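Local structure of restriction endonuclease LpnPI (Legionella pneumophila subsp. pneumophila str. Philadelphia 1, 4RZL) at residues 170-174 against 175-179; 212-215 against 216-220. The protein is a modification-dependent restriction endonuclease that probably binds DNA carrying modified cytosines through its N-terminal SRA-like recognition domain, present here, and probably cleaves it with a separate catalytic domain. All coordinates share one frame; numbering follows the deposited sequence.

Overall arrangement
Both interactions are local, each made within one continuous run of the DNA recognition domain, and they lie on opposite sides of its centre, with their own centres 38 Å apart. Interaction 1 is the tip of the hairpin formed by strands 166-173 and 176-187, a mostly exposed surface contact about 26 Å from the centre of the chain. Interaction 2 lies about 17 Å from that centre, in helix 212-220, and is partly buried. They share no element. In the hairpin, four backbone hydrogen bonds join two residue pairs, with an indole-amide stack on one face and the buried Phe178 on the other; in the helix, bonds between successive turns accompany two buried aromatic residues directed at strand 147-155.

Interaction 1 (170-174 against 175-179); sequences WKTTN and GQRFQ
Trp170 and Gln179 stack across a beta hairpin that closes through a type I' turn from Thr173 to Gln176. Asn174 and Gly175 occupy its two central positions, both with positive phi, a region glycine enters readily and asparagine tolerates better than most residues. The strands are held by two pairs of backbone hydrogen bonds, between Lys171 and Phe178 and between Thr173 and Gln176; Lys171 N reaches Phe178 O at 2.9 Å.

Gln179 sends its chain along the indole. From CB, CG lies anti to the carbonyl carbon (chi1 -69°) and comes to rest above the middle of the six-membered ring of Trp170, a CH-pi contact with CG 3.4 Å from the centroid. CD continues over CZ2 and CE2. The amide is tilted 24° from the ring plane, and Gln179 NE2 sits above the indole nitrogen, 3.4 Å from Trp170 NE1; both are donors, so they stack without bonding, and OE1 lies nearest CZ2. Glutamine suits this partly exposed place because methylenes and flat amide can both cover an aromatic face. On the same side of the sheet, Thr172 and Arg177 run side by side, Thr172 OG1 3.2 Å from Arg177 CG.

Phe178 is turned the other way, its ring buried against Trp77 and Pro97, and Lys171 makes a cation-pi contact with Trp77. The Phe178 edge faces threonine: CE1 lies 3.4 Å from Thr173 OG1, near the ring plane.

Interaction 2 (212-215 against 216-220); sequences NPFY and QWKIS
Helix 212-220, a short amphipathic helix of the recognition domain, brings Phe214 and Lys218 together one turn apart. Lys218 N donates to Phe214 O at 2.9 Å, one of a run of i to i+4 bonds that begins with Gln216 N to Asn212 O. Phe214 has CG anti to its own nitrogen (chi1 169°), which tilts the ring toward the C-terminal end until Lys218 CG stands over one face, 3.9 Å from the centroid and displaced toward the rim. Lysine fits here by its two natures: its methylenes cover the phenyl ring, while bends at chi2 and chi3 carry NZ onward to the carbonyls of Arg127 and Val129. Trp217 meets the same phenyl ring obliquely, CE3 lying 4.2 Å from Phe214 CE1.

Ser220 OG donates to Gln216 OE1 at 2.6 Å; Gln216 NE2 bonds to Lys222 O, just past the helix, and weakly to a water that donates to Pro213 O. Tyr215 is tied by its hydroxyl to Gln207.

Phe214 and Trp217 both reach Val154 of strand 147-155; Trp217 also touches Pro155 and the loop residues Arg126 and Val129, Phe214 the loop residue Pro131, so the side of the helix bearing these two lies against the sheet.

Interaction 1 (170-174 against 175-179)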
ATOM      1  N   TRP A 170       3.331 -12.405 -17.517  1.00 12.17           N
ATOM      2  CA  TRP A 170       2.267 -12.941 -18.361  1.00 15.55           C
ATOM      3  C   TRP A 170       1.414 -13.918 -17.591  1.00 15.83           C
ATOM      4  O   TRP A 170       1.925 -14.698 -16.790  1.00 20.98           O
ATOM      5  CB  TRP A 170       2.840 -13.666 -19.588  1.00 17.80           C
ATOM      6  CG  TRP A 170       3.360 -12.783 -20.676  1.00 16.53           C
ATOM      7  CD1 TRP A 170       4.664 -12.419 -20.897  1.00 15.95           C
ATOM      8  CD2 TRP A 170       2.585 -12.161 -21.707  1.00 16.71           C
ATOM      9  NE1 TRP A 170       4.743 -11.618 -22.015  1.00 16.75           N
ATOM     10  CE2 TRP A 170       3.484 -11.438 -22.527  1.00 12.36           C
ATOM     11  CE3 TRP A 170       1.218 -12.156 -22.025  1.00 15.03           C
ATOM     12  CZ2 TRP A 170       3.062 -10.713 -23.638  1.00 12.82           C
ATOM     13  CZ3 TRP A 170       0.794 -11.433 -23.138  1.00 13.47           C
ATOM     14  CH2 TRP A 170       1.715 -10.718 -23.929  1.00 11.80           C
ATOM     15  N   LYS A 171       0.112 -13.879 -17.837  1.00 16.14           N
ATOM     16  CA  LYS A 171      -0.775 -14.933 -17.380  1.00 21.69           C
ATOM     17  C   LYS A 171      -1.712 -15.342 -18.512  1.00 14.67           C
ATOM     18  O   LYS A 171      -1.953 -14.580 -19.442  1.00 16.96           O
ATOM     19  CB  LYS A 171      -1.578 -14.493 -16.152  1.00 20.03           C
ATOM     20  CG  LYS A 171      -0.797 -14.498 -14.832  1.00 35.11           C
ATOM     21  CD  LYS A 171      -0.898 -15.854 -14.124  1.00 33.19           C
ATOM     22  CE  LYS A 171      -0.309 -15.826 -12.712  1.00 32.26           C
ATOM     23  NZ  LYS A 171       1.145 -15.478 -12.706  1.00 36.97           N
ATOM     24  N   THR A 172      -2.229 -16.557 -18.416  1.00 15.94           N
ATOM     25  CA  THR A 172      -3.239 -17.046 -19.341  1.00 18.56           C
ATOM     26  C   THR A 172      -4.512 -17.326 -18.565  1.00 25.76           C
ATOM     27  O   THR A 172      -4.466 -17.979 -17.522  1.00 21.23           O
ATOM     28  CB  THR A 172      -2.791 -18.336 -20.054  1.00 20.07           C
ATOM     29  OG1 THR A 172      -1.510 -18.122 -20.646  1.00 22.72           O
ATOM     30  CG2 THR A 172      -3.806 -18.750 -21.151  1.00 17.05           C
ATOM     31  N   THR A 173      -5.639 -16.824 -19.066  1.00 19.50           N
ATOM     32  CA  THR A 173      -6.939 -17.141 -18.490  1.00 21.27           C
ATOM     33  C   THR A 173      -7.862 -17.626 -19.600  1.00 25.90           C
ATOM     34  O   THR A 173      -8.165 -16.863 -20.519  1.00 21.16           O
ATOM     35  CB  THR A 173      -7.580 -15.935 -17.793  1.00 18.28           C
ATOM     36  OG1 THR A 173      -6.785 -15.546 -16.658  1.00 23.01           O
ATOM     37  CG2 THR A 173      -9.007 -16.282 -17.344  1.00 21.35           C
ATOM     38  N   ASN A 174      -8.279 -18.891 -19.520  1.00 27.79           N
ATOM     39  CA  ASN A 174      -9.096 -19.510 -20.563  1.00 31.34           C
ATOM     40  C   ASN A 174      -8.495 -19.313 -21.948  1.00 24.25           C
ATOM     41  O   ASN A 174      -9.185 -18.867 -22.863  1.00 24.02           O
ATOM     42  CB  ASN A 174     -10.515 -18.945 -20.543  1.00 30.29           C
ATOM     43  CG  ASN A 174     -11.260 -19.292 -19.269  1.00 50.01           C
ATOM     44  OD1 ASN A 174     -11.095 -20.382 -18.718  1.00 41.43           O
ATOM     45  ND2 ASN A 174     -12.075 -18.357 -18.783  1.00 54.58           N
ATOM     46  N   GLY A 175      -7.206 -19.615 -22.089  1.00 22.42           N
ATOM     47  CA  GLY A 175      -6.535 -19.478 -23.371  1.00 19.46           C
ATOM     48  C   GLY A 175      -6.185 -18.057 -23.811  1.00 24.39           C
ATOM     49  O   GLY A 175      -5.581 -17.883 -24.868  1.00 31.28           O
ATOM     50  N   GLN A 176      -6.528 -17.038 -23.017  1.00 20.50           N
ATOM     51  CA  GLN A 176      -6.217 -15.647 -23.383  1.00 18.97           C
ATOM     52  C   GLN A 176      -5.039 -15.147 -22.562  1.00 19.33           C
ATOM     53  O   GLN A 176      -5.100 -15.163 -21.334  1.00 17.50           O
ATOM     54  CB  GLN A 176      -7.426 -14.718 -23.157  1.00 18.05           C
ATOM     55  CG  GLN A 176      -8.594 -14.981 -24.098  1.00 29.83           C
ATOM     56  CD  GLN A 176      -8.466 -14.200 -25.395  1.00 41.58           C
ATOM     57  OE1 GLN A 176      -7.823 -13.142 -25.439  1.00 40.25           O
ATOM     58  NE2 GLN A 176      -9.065 -14.722 -26.462  1.00 42.15           N
ATOM     59  N   ARG A 177      -3.972 -14.712 -23.232  1.00 13.56           N
ATOM     60  CA  ARG A 177      -2.770 -14.238 -22.535  1.00 14.70           C
ATOM     61  C   ARG A 177      -2.780 -12.716 -22.365  1.00 16.84           C
ATOM     62  O   ARG A 177      -3.181 -11.975 -23.273  1.00 15.91           O
ATOM     63  CB  ARG A 177      -1.509 -14.694 -23.279  1.00 12.56           C
ATOM     64  CG  ARG A 177      -1.313 -16.221 -23.258  1.00 12.98           C
ATOM     65  CD  ARG A 177      -0.249 -16.653 -24.271  1.00 13.87           C
ATOM     66  NE  ARG A 177      -0.735 -16.520 -25.648  1.00 14.75           N
ATOM     67  CZ  ARG A 177       0.010 -16.723 -26.733  1.00 14.00           C
ATOM     68  NH1 ARG A 177       1.283 -17.077 -26.615  1.00 13.75           N
ATOM     69  NH2 ARG A 177      -0.517 -16.574 -27.940  1.00 12.79           N
ATOM     70  N   PHE A 178      -2.317 -12.252 -21.203  1.00 16.47           N
ATOM     71  CA  PHE A 178      -2.306 -10.824 -20.885  1.00 14.20           C
ATOM     72  C   PHE A 178      -1.223 -10.552 -19.850  1.00 16.30           C
ATOM     73  O   PHE A 178      -0.716 -11.482 -19.223  1.00 15.48           O
ATOM     74  CB  PHE A 178      -3.683 -10.372 -20.371  1.00 12.51           C
ATOM     75  CG  PHE A 178      -4.112 -11.074 -19.106  1.00 15.45           C
ATOM     76  CD1 PHE A 178      -4.620 -12.363 -19.153  1.00 11.40           C
ATOM     77  CD2 PHE A 178      -4.002 -10.444 -17.873  1.00 13.53           C
ATOM     78  CE1 PHE A 178      -5.000 -13.014 -17.998  1.00 17.26           C
ATOM     79  CE2 PHE A 178      -4.382 -11.076 -16.710  1.00 14.61           C
ATOM     80  CZ  PHE A 178      -4.885 -12.365 -16.760  1.00 21.97           C
ATOM     81  N   GLN A 179      -0.874  -9.281 -19.671  1.00 15.35           N
ATOM     82  CA  GLN A 179       0.210  -8.912 -18.755  1.00 13.83           C
ATOM     83  C   GLN A 179      -0.274  -8.109 -17.552  1.00 16.12           C
ATOM     84  O   GLN A 179      -1.268  -7.380 -17.624  1.00 12.73           O
ATOM     85  CB  GLN A 179       1.281  -8.111 -19.499  1.00 14.87           C
ATOM     86  CG  GLN A 179       2.082  -8.898 -20.530  1.00 15.37           C
ATOM     87  CD  GLN A 179       3.172  -8.047 -21.153  1.00 21.85           C
ATOM     88  OE1 GLN A 179       2.889  -7.026 -21.787  1.00 20.91           O
ATOM     89  NE2 GLN A 179       4.429  -8.451 -20.950  1.00 17.70           N
TER

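Interaction 2 (212-215 against 216-220)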
ATOM      1  N   ASN A 212       9.152  10.820   8.943  1.00 16.32           N
ATOM      2  CA  ASN A 212      10.540  11.219   8.736  1.00 16.64           C
ATOM      3  C   ASN A 212      11.385  10.173   7.974  1.00 15.26           C
ATOM      4  O   ASN A 212      12.180  10.550   7.120  1.00 18.51           O
ATOM      5  CB  ASN A 212      11.191  11.578  10.075  1.00 17.56           C
ATOM      6  CG  ASN A 212      11.021  13.061  10.420  1.00 22.75           C
ATOM      7  OD1 ASN A 212      10.204  13.768   9.814  1.00 25.29           O
ATOM      8  ND2 ASN A 212      11.780  13.529  11.397  1.00 29.24           N
ATOM      9  N   PRO A 213      11.207   8.866   8.254  1.00 16.91           N
ATOM     10  CA  PRO A 213      11.975   7.933   7.411  1.00 13.63           C
ATOM     11  C   PRO A 213      11.550   7.944   5.939  1.00 14.90           C
ATOM     12  O   PRO A 213      12.348   7.604   5.067  1.00 12.05           O
ATOM     13  CB  PRO A 213      11.692   6.570   8.047  1.00 15.32           C
ATOM     14  CG  PRO A 213      11.411   6.901   9.490  1.00 12.98           C
ATOM     15  CD  PRO A 213      10.629   8.189   9.430  1.00 12.27           C
ATOM     16  N   PHE A 214      10.313   8.332   5.664  1.00 11.66           N
ATOM     17  CA  PHE A 214       9.878   8.462   4.278  1.00 14.00           C
ATOM     18  C   PHE A 214      10.581   9.661   3.651  1.00 14.62           C
ATOM     19  O   PHE A 214      11.130   9.571   2.555  1.00 12.84           O
ATOM     20  CB  PHE A 214       8.357   8.617   4.169  1.00 11.74           C
ATOM     21  CG  PHE A 214       7.894   9.023   2.795  1.00 15.10           C
ATOM     22  CD1 PHE A 214       7.848   8.096   1.765  1.00 15.23           C
ATOM     23  CD2 PHE A 214       7.534  10.336   2.529  1.00 16.66           C
ATOM     24  CE1 PHE A 214       7.434   8.466   0.498  1.00 13.93           C
ATOM     25  CE2 PHE A 214       7.115  10.715   1.263  1.00 16.92           C
ATOM     26  CZ  PHE A 214       7.069   9.784   0.246  1.00 15.03           C
ATOM     27  N   TYR A 215      10.565  10.789   4.354  1.00 13.60           N
ATOM     28  CA  TYR A 215      11.183  12.008   3.817  1.00 13.78           C
ATOM     29  C   TYR A 215      12.690  11.855   3.673  1.00 13.35           C
ATOM     30  O   TYR A 215      13.290  12.412   2.769  1.00 16.45           O
ATOM     31  CB  TYR A 215      10.831  13.204   4.697  1.00 15.85           C
ATOM     32  CG  TYR A 215       9.366  13.543   4.597  1.00 20.58           C
ATOM     33  CD1 TYR A 215       8.793  13.823   3.358  1.00 24.69           C
ATOM     34  CD2 TYR A 215       8.549  13.554   5.716  1.00 21.55           C
ATOM     35  CE1 TYR A 215       7.455  14.120   3.243  1.00 30.56           C
ATOM     36  CE2 TYR A 215       7.205  13.857   5.614  1.00 19.21           C
ATOM     37  CZ  TYR A 215       6.665  14.141   4.374  1.00 28.67           C
ATOM     38  OH  TYR A 215       5.321  14.441   4.251  1.00 36.02           O
ATOM     39  N   GLN A 216      13.288  11.066   4.554  1.00 13.11           N
ATOM     40  CA  GLN A 216      14.687  10.718   4.424  1.00 19.48           C
ATOM     41  C   GLN A 216      14.913   9.932   3.125  1.00 18.98           C
ATOM     42  O   GLN A 216      15.836  10.235   2.364  1.00 14.91           O
ATOM     43  CB  GLN A 216      15.152   9.923   5.648  1.00 16.21           C
ATOM     44  CG  GLN A 216      16.662   9.706   5.725  1.00 18.42           C
ATOM     45  CD  GLN A 216      17.173   8.630   4.800  1.00 28.52           C
ATOM     46  OE1 GLN A 216      18.119   8.851   4.035  1.00 37.07           O
ATOM     47  NE2 GLN A 216      16.566   7.451   4.872  1.00 34.52           N
ATOM     48  N   TRP A 217      14.086   8.916   2.885  1.00 15.42           N
ATOM     49  CA  TRP A 217      14.195   8.126   1.657  1.00 15.56           C
ATOM     50  C   TRP A 217      14.018   8.996   0.410  1.00 13.62           C
ATOM     51  O   TRP A 217      14.719   8.812  -0.581  1.00 14.55           O
ATOM     52  CB  TRP A 217      13.166   6.984   1.637  1.00 15.40           C
ATOM     53  CG  TRP A 217      13.136   6.257   0.324  1.00 13.66           C
ATOM     54  CD1 TRP A 217      13.957   5.224  -0.073  1.00 11.83           C
ATOM     55  CD2 TRP A 217      12.249   6.515  -0.783  1.00 13.04           C
ATOM     56  NE1 TRP A 217      13.619   4.820  -1.350  1.00 13.28           N
ATOM     57  CE2 TRP A 217      12.580   5.591  -1.809  1.00 12.42           C
ATOM     58  CE3 TRP A 217      11.198   7.418  -0.999  1.00 13.14           C
ATOM     59  CZ2 TRP A 217      11.905   5.562  -3.042  1.00 13.63           C
ATOM     60  CZ3 TRP A 217      10.528   7.390  -2.224  1.00 13.87           C
ATOM     61  CH2 TRP A 217      10.888   6.464  -3.231  1.00 13.50           C
ATOM     62  N   LYS A 218      13.072   9.932   0.459  1.00 15.94           N
ATOM     63  CA  LYS A 218      12.847  10.843  -0.666  1.00 16.91           C
ATOM     64  C   LYS A 218      14.128  11.588  -1.018  1.00 19.11           C
ATOM     65  O   LYS A 218      14.445  11.771  -2.196  1.00 17.88           O
ATOM     66  CB  LYS A 218      11.742  11.850  -0.341  1.00 17.01           C
ATOM     67  CG  LYS A 218      10.366  11.238  -0.302  1.00 19.76           C
ATOM     68  CD  LYS A 218       9.712  11.343  -1.650  1.00 21.01           C
ATOM     69  CE  LYS A 218       9.374  12.780  -1.967  1.00 22.83           C
ATOM     70  NZ  LYS A 218       8.386  12.864  -3.073  1.00 22.33           N
ATOM     71  N   ILE A 219      14.860  12.003   0.018  1.00 17.30           N
ATOM     72  CA  ILE A 219      16.122  12.725  -0.161  1.00 17.34           C
ATOM     73  C   ILE A 219      17.238  11.842  -0.707  1.00 18.44           C
ATOM     74  O   ILE A 219      17.905  12.210  -1.670  1.00 18.38           O
ATOM     75  CB  ILE A 219      16.608  13.361   1.169  1.00 13.49           C
ATOM     76  CG1 ILE A 219      15.647  14.468   1.595  1.00 21.10           C
ATOM     77  CG2 ILE A 219      18.006  13.927   1.008  1.00 19.33           C
ATOM     78  CD1 ILE A 219      15.969  15.079   2.944  1.00 24.85           C
ATOM     79  N   SER A 220      17.438  10.675  -0.098  1.00 14.22           N
ATOM     80  CA  SER A 220      18.631   9.869  -0.368  1.00 19.53           C
ATOM     81  C   SER A 220      18.417   8.636  -1.246  1.00 23.55           C
ATOM     82  O   SER A 220      19.378   8.097  -1.799  1.00 23.21           O
ATOM     83  CB  SER A 220      19.237   9.399   0.947  1.00 20.33           C
ATOM     84  OG  SER A 220      18.409   8.400   1.527  1.00 25.76           O
TER
HETATM   85  O   HOH W   1      14.338   5.686   5.369  1.00 22.29           O